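Local coordinates for arabinan-endo 1,5-alpha-l-arabinase (Bacillus subtilis, PDB 1UV4), which cleaves internal alpha-1,5-L-arabinofuranosyl linkages of arabinan, a step in the breakdown of the plant cell wall, and carries calcium, at residues L12-A26 with L37-T49. Residues are numbered along the deposited sequence; the frame is centred on the assembly and turned at random. Where two conformers were deposited one is given.
With EDO (1,2-ethanediol), chain G.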
ATOM      1  N   LEU A  12       9.884  -9.910  -0.405  1.00 11.13           N
ATOM      2  CA  LEU A  12       9.299  -8.609  -0.660  1.00 11.77           C
ATOM      3  C   LEU A  12       8.248  -8.315   0.389  1.00 10.86           C
ATOM      4  O   LEU A  12       7.502  -9.184   0.733  1.00 11.34           O
ATOM      5  CB  LEU A  12       8.659  -8.493  -2.081  1.00 11.34           C
ATOM      6  CG  LEU A  12       8.471  -7.076  -2.571  1.00 12.34           C
ATOM      7  CD1 LEU A  12       9.745  -6.277  -2.714  1.00 13.03           C
ATOM      8  CD2 LEU A  12       7.746  -7.161  -3.938  1.00 13.63           C
ATOM      9  N   HIS A  13       8.234  -7.076   0.869  1.00 11.43           N
ATOM     10  CA  HIS A  13       7.292  -6.643   1.894  1.00 11.40           C
ATOM     11  C   HIS A  13       6.615  -5.356   1.415  1.00 11.89           C
ATOM     12  O   HIS A  13       7.239  -4.478   0.842  1.00 12.45           O
ATOM     13  CB  HIS A  13       8.105  -6.345   3.199  1.00 12.00           C
ATOM     14  CG  HIS A  13       7.272  -6.181   4.432  1.00 15.37           C
ATOM     15  ND1 HIS A  13       7.527  -5.186   5.345  1.00 21.77           N
ATOM     16  CD2 HIS A  13       6.213  -6.871   4.911  1.00 22.00           C
ATOM     17  CE1 HIS A  13       6.649  -5.267   6.329  1.00 22.25           C
ATOM     18  NE2 HIS A  13       5.836  -6.273   6.088  1.00 23.30           N
ATOM     19  N   ASP A  14       5.324  -5.262   1.663  1.00 12.01           N
ATOM     20  CA  ASP A  14       4.505  -4.066   1.287  1.00 12.54           C
ATOM     21  C   ASP A  14       4.539  -3.834  -0.213  1.00 12.33           C
ATOM     22  O   ASP A  14       4.915  -2.753  -0.662  1.00 12.95           O
ATOM     23  CB  ASP A  14       4.900  -2.808   2.048  1.00 13.17           C
ATOM     24  CG  ASP A  14       5.089  -3.038   3.538  1.00 16.48           C
ATOM     25  OD1 ASP A  14       4.190  -3.627   4.186  1.00 17.03           O
ATOM     26  OD2 ASP A  14       6.116  -2.652   4.184  1.00 18.34           O
ATOM     27  N   PRO A  15       4.179  -4.834  -1.019  1.00 11.96           N
ATOM     28  CA  PRO A  15       4.387  -4.747  -2.484  1.00 11.69           C
ATOM     29  C   PRO A  15       3.373  -3.884  -3.268  1.00 12.64           C
ATOM     30  O   PRO A  15       2.221  -3.714  -2.877  1.00 14.98           O
ATOM     31  CB  PRO A  15       4.226  -6.192  -2.916  1.00 12.91           C
ATOM     32  CG  PRO A  15       3.193  -6.705  -1.936  1.00 12.15           C
ATOM     33  CD  PRO A  15       3.579  -6.124  -0.627  1.00 11.02           C
ATOM     34  N   THR A  16       3.869  -3.414  -4.404  1.00 12.63           N
ATOM     35  CA  THR A  16       3.021  -2.881  -5.475  1.00 13.61           C
ATOM     36  C   THR A  16       3.630  -3.421  -6.753  1.00 14.35           C
ATOM     37  O   THR A  16       4.793  -3.830  -6.777  1.00 16.65           O
ATOM     38  CB  THR A  16       3.038  -1.346  -5.387  1.00 15.96           C
ATOM     39  OG1 THR A  16       2.060  -0.737  -6.272  1.00 18.34           O
ATOM     40  CG2 THR A  16       4.327  -0.741  -5.800  1.00 15.02           C
ATOM     41  N   MET A  17       2.878  -3.456  -7.850  1.00 12.72           N
ATOM     42  CA  MET A  17       3.367  -4.110  -9.045  1.00 13.48           C
ATOM     43  C   MET A  17       2.780  -3.417 -10.250  1.00 12.58           C
ATOM     44  O   MET A  17       1.664  -2.949 -10.199  1.00 11.76           O
ATOM     45  CB  MET A  17       2.931  -5.588  -9.041  1.00 13.52           C
ATOM     46  CG  MET A  17       3.438  -6.419 -10.243  1.00 15.40           C
ATOM     47  SD  MET A  17       3.152  -8.202 -10.059  1.00 14.14           S
ATOM     48  CE  MET A  17       1.506  -8.345 -10.663  1.00 14.63           C
ATOM     49  N   ILE A  18       3.531  -3.368 -11.361  1.00 12.07           N
ATOM     50  CA  ILE A  18       3.068  -2.748 -12.604  1.00 11.65           C
ATOM     51  C   ILE A  18       3.812  -3.370 -13.795  1.00 11.94           C
ATOM     52  O   ILE A  18       4.927  -3.804 -13.657  1.00 12.10           O
ATOM     53  CB  ILE A  18       3.218  -1.222 -12.537  1.00 12.82           C
ATOM     54  CG1 ILE A  18       2.470  -0.505 -13.668  1.00 12.41           C
ATOM     55  CG2 ILE A  18       4.717  -0.822 -12.442  1.00 14.68           C
ATOM     56  CD1 ILE A  18       2.281   0.999 -13.385  1.00 15.93           C
ATOM     57  N   LYS A  19       3.150  -3.471 -14.924  1.00 11.83           N
ATOM     58  CA  LYS A  19       3.733  -3.965 -16.178  1.00 12.45           C
ATOM     59  C   LYS A  19       4.364  -2.810 -16.934  1.00 13.00           C
ATOM     60  O   LYS A  19       3.756  -1.738 -17.052  1.00 14.41           O
ATOM     61  CB  LYS A  19       2.626  -4.581 -17.032  1.00 11.40           C
ATOM     62  CG  LYS A  19       3.110  -5.332 -18.277  1.00 10.35           C
ATOM     63  CD  LYS A  19       3.574  -6.708 -17.883  1.00  9.62           C
ATOM     64  CE  LYS A  19       4.356  -7.404 -18.976  1.00 10.51           C
ATOM     65  NZ  LYS A  19       3.520  -7.561 -20.245  1.00  6.78           N
ATOM     66  N   GLU A  20       5.561  -3.022 -17.483  1.00 11.93           N
ATOM     67  CA  GLU A  20       6.167  -2.088 -18.429  1.00 12.40           C
ATOM     68  C   GLU A  20       6.824  -2.885 -19.553  1.00 11.71           C
ATOM     69  O   GLU A  20       7.769  -3.643 -19.304  1.00 10.56           O
ATOM     70  CB  GLU A  20       7.174  -1.180 -17.799  1.00 14.28           C
ATOM     71  CG  GLU A  20       7.859  -0.245 -18.777  1.00 15.27           C
ATOM     72  CD  GLU A  20       8.925   0.545 -18.071  1.00 19.17           C
ATOM     73  OE1 GLU A  20      10.052   0.046 -17.932  1.00 23.15           O
ATOM     74  OE2 GLU A  20       8.604   1.626 -17.571  1.00 22.63           O
ATOM     75  N   GLY A  21       6.245  -2.832 -20.741  1.00 11.20           N
ATOM     76  CA  GLY A  21       6.775  -3.583 -21.850  1.00 10.71           C
ATOM     77  C   GLY A  21       6.641  -5.077 -21.594  1.00 11.05           C
ATOM     78  O   GLY A  21       5.576  -5.530 -21.177  1.00 10.85           O
ATOM     79  N   SER A  22       7.704  -5.854 -21.820  1.00 10.49           N
ATOM     80  CA  SER A  22       7.657  -7.314 -21.665  1.00 11.66           C
ATOM     81  C   SER A  22       7.972  -7.766 -20.226  1.00 11.30           C
ATOM     82  O   SER A  22       8.057  -8.970 -19.989  1.00 12.70           O
ATOM     83  CB  SER A  22       8.637  -7.991 -22.636  1.00 12.06           C
ATOM     84  OG  SER A  22       9.970  -7.617 -22.317  1.00 15.81           O
ATOM     85  N   SER A  23       8.099  -6.834 -19.280  1.00 11.81           N
ATOM     86  CA  SER A  23       8.424  -7.157 -17.889  1.00 10.99           C
ATOM     87  C   SER A  23       7.394  -6.668 -16.893  1.00 11.43           C
ATOM     88  O   SER A  23       6.721  -5.661 -17.124  1.00 11.99           O
ATOM     89  CB  SER A  23       9.770  -6.580 -17.455  1.00 10.96           C
ATOM     90  OG  SER A  23      10.789  -7.078 -18.285  1.00 13.92           O
ATOM     91  N   TRP A  24       7.340  -7.348 -15.756  1.00 12.52           N
ATOM     92  CA  TRP A  24       6.662  -6.875 -14.567  1.00 12.14           C
ATOM     93  C   TRP A  24       7.696  -6.269 -13.604  1.00 12.12           C
ATOM     94  O   TRP A  24       8.815  -6.778 -13.514  1.00 12.19           O
ATOM     95  CB  TRP A  24       5.964  -8.027 -13.864  1.00 13.90           C
ATOM     96  CG  TRP A  24       4.802  -8.593 -14.604  1.00 13.01           C
ATOM     97  CD1 TRP A  24       4.774  -9.665 -15.421  1.00 17.08           C
ATOM     98  CD2 TRP A  24       3.468  -8.101 -14.532  1.00 12.47           C
ATOM     99  NE1 TRP A  24       3.492  -9.860 -15.883  1.00 17.38           N
ATOM    100  CE2 TRP A  24       2.673  -8.908 -15.339  1.00 15.87           C
ATOM    101  CE3 TRP A  24       2.879  -7.021 -13.874  1.00 13.88           C
ATOM    102  CZ2 TRP A  24       1.290  -8.681 -15.498  1.00 17.15           C
ATOM    103  CZ3 TRP A  24       1.533  -6.801 -14.025  1.00 17.91           C
ATOM    104  CH2 TRP A  24       0.761  -7.609 -14.835  1.00 15.70           C
ATOM    105  N   TYR A  25       7.316  -5.208 -12.881  1.00 12.70           N
ATOM    106  CA  TYR A  25       8.134  -4.637 -11.821  1.00 13.01           C
ATOM    107  C   TYR A  25       7.325  -4.684 -10.568  1.00 13.10           C
ATOM    108  O   TYR A  25       6.141  -4.263 -10.561  1.00 14.62           O
ATOM    109  CB  TYR A  25       8.555  -3.192 -12.137  1.00 13.40           C
ATOM    110  CG  TYR A  25       9.503  -3.129 -13.298  1.00 15.82           C
ATOM    111  CD1 TYR A  25       9.021  -3.088 -14.599  1.00 15.18           C
ATOM    112  CD2 TYR A  25      10.885  -3.160 -13.100  1.00 18.22           C
ATOM    113  CE1 TYR A  25       9.868  -3.078 -15.692  1.00 19.12           C
ATOM    114  CE2 TYR A  25      11.749  -3.119 -14.209  1.00 18.01           C
ATOM    115  CZ  TYR A  25      11.215  -3.073 -15.486  1.00 17.40           C
ATOM    116  OH  TYR A  25      11.982  -3.069 -16.658  1.00 23.53           O
ATOM    117  N   ALA A  26       7.923  -5.230  -9.534  1.00 12.18           N
ATOM    118  CA  ALA A  26       7.348  -5.237  -8.196  1.00 12.61           C
ATOM    119  C   ALA A  26       8.230  -4.381  -7.308  1.00 14.33           C
ATOM    120  O   ALA A  26       9.455  -4.543  -7.278  1.00 15.37           O
ATOM    121  CB  ALA A  26       7.215  -6.646  -7.636  1.00 13.85           C
ATOM    122  N   LEU A  37      14.103   2.092  -1.760  1.00 12.91           N
ATOM    123  CA  LEU A  37      12.974   1.237  -2.094  1.00 14.03           C
ATOM    124  C   LEU A  37      13.469   0.052  -2.903  1.00 13.86           C
ATOM    125  O   LEU A  37      14.278   0.205  -3.834  1.00 13.63           O
ATOM    126  CB  LEU A  37      11.935   1.966  -2.918  1.00 14.91           C
ATOM    127  CG  LEU A  37      11.284   3.102  -2.179  1.00 14.84           C
ATOM    128  CD1 LEU A  37      10.568   4.029  -3.175  1.00 13.95           C
ATOM    129  CD2 LEU A  37      10.358   2.575  -1.126  1.00 15.37           C
ATOM    130  N   ARG A  38      12.939  -1.130  -2.580  1.00 13.24           N
ATOM    131  CA  ARG A  38      13.279  -2.395  -3.234  1.00 12.93           C
ATOM    132  C   ARG A  38      12.540  -2.554  -4.541  1.00 13.64           C
ATOM    133  O   ARG A  38      11.318  -2.276  -4.631  1.00 13.88           O
ATOM    134  CB  ARG A  38      12.914  -3.514  -2.310  1.00 12.58           C
ATOM    135  CG  ARG A  38      13.259  -4.928  -2.789  1.00 13.07           C
ATOM    136  CD  ARG A  38      13.402  -5.893  -1.677  1.00 12.17           C
ATOM    137  NE  ARG A  38      13.476  -7.324  -1.979  1.00 12.53           N
ATOM    138  CZ  ARG A  38      14.589  -7.995  -2.177  1.00 14.66           C
ATOM    139  NH1 ARG A  38      15.762  -7.383  -2.216  1.00 15.57           N
ATOM    140  NH2 ARG A  38      14.520  -9.304  -2.322  1.00 12.75           N
ATOM    141  N   VAL A  39      13.292  -2.974  -5.567  1.00 13.21           N
ATOM    142  CA  VAL A  39      12.751  -3.143  -6.931  1.00 13.39           C
ATOM    143  C   VAL A  39      13.103  -4.542  -7.453  1.00 12.63           C
ATOM    144  O   VAL A  39      14.269  -4.936  -7.461  1.00 12.98           O
ATOM    145  CB  VAL A  39      13.330  -2.103  -7.924  1.00 14.28           C
ATOM    146  CG1 VAL A  39      12.738  -2.321  -9.305  1.00 13.39           C
ATOM    147  CG2 VAL A  39      13.065  -0.654  -7.417  1.00 16.20           C
ATOM    148  N   LEU A  40      12.068  -5.259  -7.890  1.00 11.67           N
ATOM    149  CA  LEU A  40      12.186  -6.567  -8.501  1.00 11.14           C
ATOM    150  C   LEU A  40      11.641  -6.527  -9.940  1.00 11.20           C
ATOM    151  O   LEU A  40      10.739  -5.791 -10.232  1.00 12.20           O
ATOM    152  CB  LEU A  40      11.382  -7.608  -7.735  1.00 11.85           C
ATOM    153  CG  LEU A  40      11.648  -7.773  -6.233  1.00 13.25           C
ATOM    154  CD1 LEU A  40      10.791  -8.968  -5.767  1.00 13.76           C
ATOM    155  CD2 LEU A  40      13.082  -8.044  -5.961  1.00 11.56           C
ATOM    156  N   LYS A  41      12.232  -7.316 -10.812  1.00 11.64           N
ATOM    157  CA  LYS A  41      11.836  -7.419 -12.225  1.00 11.42           C
ATOM    158  C   LYS A  41      11.642  -8.889 -12.604  1.00 10.94           C
ATOM    159  O   LYS A  41      12.391  -9.765 -12.156  1.00 11.15           O
ATOM    160  CB  LYS A  41      12.899  -6.822 -13.108  1.00 12.39           C
ATOM    161  CG  LYS A  41      12.590  -6.758 -14.606  1.00 12.34           C
ATOM    162  CD  LYS A  41      13.769  -6.172 -15.348  1.00 14.04           C
ATOM    163  CE  LYS A  41      13.524  -6.113 -16.854  1.00 18.58           C
ATOM    164  NZ  LYS A  41      14.726  -5.596 -17.556  1.00 20.88           N
ATOM    165  N   SER A  42      10.629  -9.166 -13.436  1.00 12.15           N
ATOM    166  CA  SER A  42      10.451 -10.495 -13.966  1.00 12.97           C
ATOM    167  C   SER A  42       9.771 -10.474 -15.322  1.00 14.31           C
ATOM    168  O   SER A  42       9.178  -9.506 -15.704  1.00 14.68           O
ATOM    169  CB  SER A  42       9.678 -11.329 -12.987  1.00 14.25           C
ATOM    170  OG  SER A  42       8.407 -10.856 -12.873  1.00 14.74           O
ATOM    171  N   SER A  43       9.895 -11.578 -16.033  1.00 14.75           N
ATOM    172  CA  SER A  43       9.154 -11.817 -17.257  1.00 16.78           C
ATOM    173  C   SER A  43       7.863 -12.628 -16.989  1.00 18.34           C
ATOM    174  O   SER A  43       6.978 -12.657 -17.857  1.00 20.63           O
ATOM    175  CB  SER A  43      10.057 -12.566 -18.256  1.00 15.93           C
ATOM    176  OG  SER A  43      10.334 -13.885 -17.796  1.00 18.14           O
ATOM    177  N   ASP A  44       7.770 -13.310 -15.839  1.00 19.44           N
ATOM    178  CA  ASP A  44       6.676 -14.274 -15.569  1.00 20.67           C
ATOM    179  C   ASP A  44       5.905 -13.976 -14.268  1.00 21.18           C
ATOM    180  O   ASP A  44       5.081 -14.795 -13.822  1.00 22.19           O
ATOM    181  CB  ASP A  44       7.203 -15.733 -15.603  1.00 20.75           C
ATOM    182  CG  ASP A  44       8.201 -16.056 -14.484  1.00 20.88           C
ATOM    183  OD1 ASP A  44       8.541 -15.163 -13.673  1.00 19.41           O
ATOM    184  OD2 ASP A  44       8.703 -17.206 -14.353  1.00 25.41           O
ATOM    185  N   ALA A  45       6.159 -12.806 -13.677  1.00 21.12           N
ATOM    186  CA  ALA A  45       5.614 -12.447 -12.360  1.00 21.07           C
ATOM    187  C   ALA A  45       5.769 -13.496 -11.240  1.00 21.63           C
ATOM    188  O   ALA A  45       5.026 -13.477 -10.237  1.00 22.16           O
ATOM    189  CB  ALA A  45       4.122 -12.020 -12.495  1.00 21.88           C
ATOM    190  N   LYS A  46       6.762 -14.370 -11.368  1.00 21.38           N
ATOM    191  CA  LYS A  46       6.998 -15.465 -10.431  1.00 20.96           C
ATOM    192  C   LYS A  46       8.454 -15.560 -10.025  1.00 19.33           C
ATOM    193  O   LYS A  46       8.781 -15.662  -8.850  1.00 20.73           O
ATOM    194  CB  LYS A  46       6.538 -16.773 -11.043  1.00 21.42           C
ATOM    195  N   ASN A  47       9.338 -15.494 -11.022  1.00 16.38           N
ATOM    196  CA  ASN A  47      10.766 -15.556 -10.794  1.00 15.51           C
ATOM    197  C   ASN A  47      11.323 -14.190 -11.072  1.00 13.54           C
ATOM    198  O   ASN A  47      11.327 -13.720 -12.212  1.00 14.05           O
ATOM    199  CB  ASN A  47      11.397 -16.603 -11.690  1.00 14.91           C
ATOM    200  CG  ASN A  47      10.887 -17.992 -11.381  1.00 15.09           C
ATOM    201  OD1 ASN A  47      11.276 -18.580 -10.373  1.00 17.20           O
ATOM    202  ND2 ASN A  47      10.005 -18.487 -12.202  1.00 15.34           N
ATOM    203  N   TRP A  48      11.851 -13.606 -10.020  1.00 13.23           N
ATOM    204  CA  TRP A  48      12.203 -12.214  -9.965  1.00 12.95           C
ATOM    205  C   TRP A  48      13.694 -12.055  -9.762  1.00 13.36           C
ATOM    206  O   TRP A  48      14.359 -12.915  -9.179  1.00 14.27           O
ATOM    207  CB  TRP A  48      11.482 -11.541  -8.781  1.00 12.06           C
ATOM    208  CG  TRP A  48       9.978 -11.618  -8.835  1.00 11.35           C
ATOM    209  CD1 TRP A  48       9.174 -12.607  -8.365  1.00 12.06           C
ATOM    210  CD2 TRP A  48       9.089 -10.635  -9.418  1.00 10.88           C
ATOM    211  NE1 TRP A  48       7.849 -12.341  -8.646  1.00 16.75           N
ATOM    212  CE2 TRP A  48       7.763 -11.123  -9.273  1.00 14.62           C
ATOM    213  CE3 TRP A  48       9.277  -9.403 -10.066  1.00 11.27           C
ATOM    214  CZ2 TRP A  48       6.649 -10.437  -9.757  1.00 14.52           C
ATOM    215  CZ3 TRP A  48       8.145  -8.727 -10.557  1.00  9.74           C
ATOM    216  CH2 TRP A  48       6.853  -9.239 -10.387  1.00 12.70           C
ATOM    217  N   THR A  49      14.205 -10.937 -10.244  1.00 12.33           N
ATOM    218  CA  THR A  49      15.575 -10.554 -10.016  1.00 12.06           C
ATOM    219  C   THR A  49      15.548  -9.211  -9.331  1.00 12.57           C
ATOM    220  O   THR A  49      14.730  -8.349  -9.653  1.00 12.60           O
ATOM    221  CB  THR A  49      16.341 -10.496 -11.362  1.00 11.92           C
ATOM    222  OG1 THR A  49      15.936  -9.336 -12.085  0.50 10.26           O
ATOM    223  CG2 THR A  49      16.034 -11.685 -12.244  0.50 12.41           C
TER
HETATM  224  C1  EDO G1297       0.000  -0.353 -11.027  0.50 28.51           C
HETATM  225  O1  EDO G1297       0.208  -1.109  -9.863  0.50 30.57           O
HETATM  226  C2  EDO G1297      -1.180  -0.892 -11.811  0.50 30.73           C
HETATM  227  O2  EDO G1297      -1.056  -0.514 -13.161  0.50 29.34           O
HETATM  228  O   HOH W   1      15.150  -3.024 -16.677  1.00 41.51           O
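Trp-24 and Ala-26 pair with Ser-42 and Leu-40 in the middle of a four-stranded antiparallel sheet, one blade of the GH43 beta-propeller. Both are hydrogen-bonded pairs, four backbone bonds in all; Ala-26 N reaches Leu-40 O at 3.0 Å.

The tight side carries Trp-24, Ala-26, Leu-40 and Ser-42. Here Trp-48, further along the chain from strand 37-42, turns its ring back onto this face. Ala-26 CB sits over the six-membered ring of Trp-48, 4.1 Å from its centroid, a CH-pi contact. Met-17 brings its sulfur to the ring edge, a Met-aromatic contact, with SD 3.9 Å from Trp-48 CH2. Leu-279 of strand 276-283, in the next sheet, also packs on Trp-48 and Ala-26. Nearer the turn from Glu-20 to Ser-23, the Trp-24 indole lies between Lys-19 CD over one face and Ala-45 CB over the other.

Leu-12 meets Leu-40 tip to tip. The segment running on from Leu-12 holds Asp-14, the inferred proton acceptor.

The other side opens to solvent at Lys-41, while Tyr-25 is buried against Ile-109 and Ser-110. Lys-41, fully extended with CG anti to the backbone N (chi1 -176°), runs alongside Tyr-25. One water joins their ends: it accepts from Lys-41 NZ at 2.8 Å and donates to Tyr-25 OH at 3.2 Å.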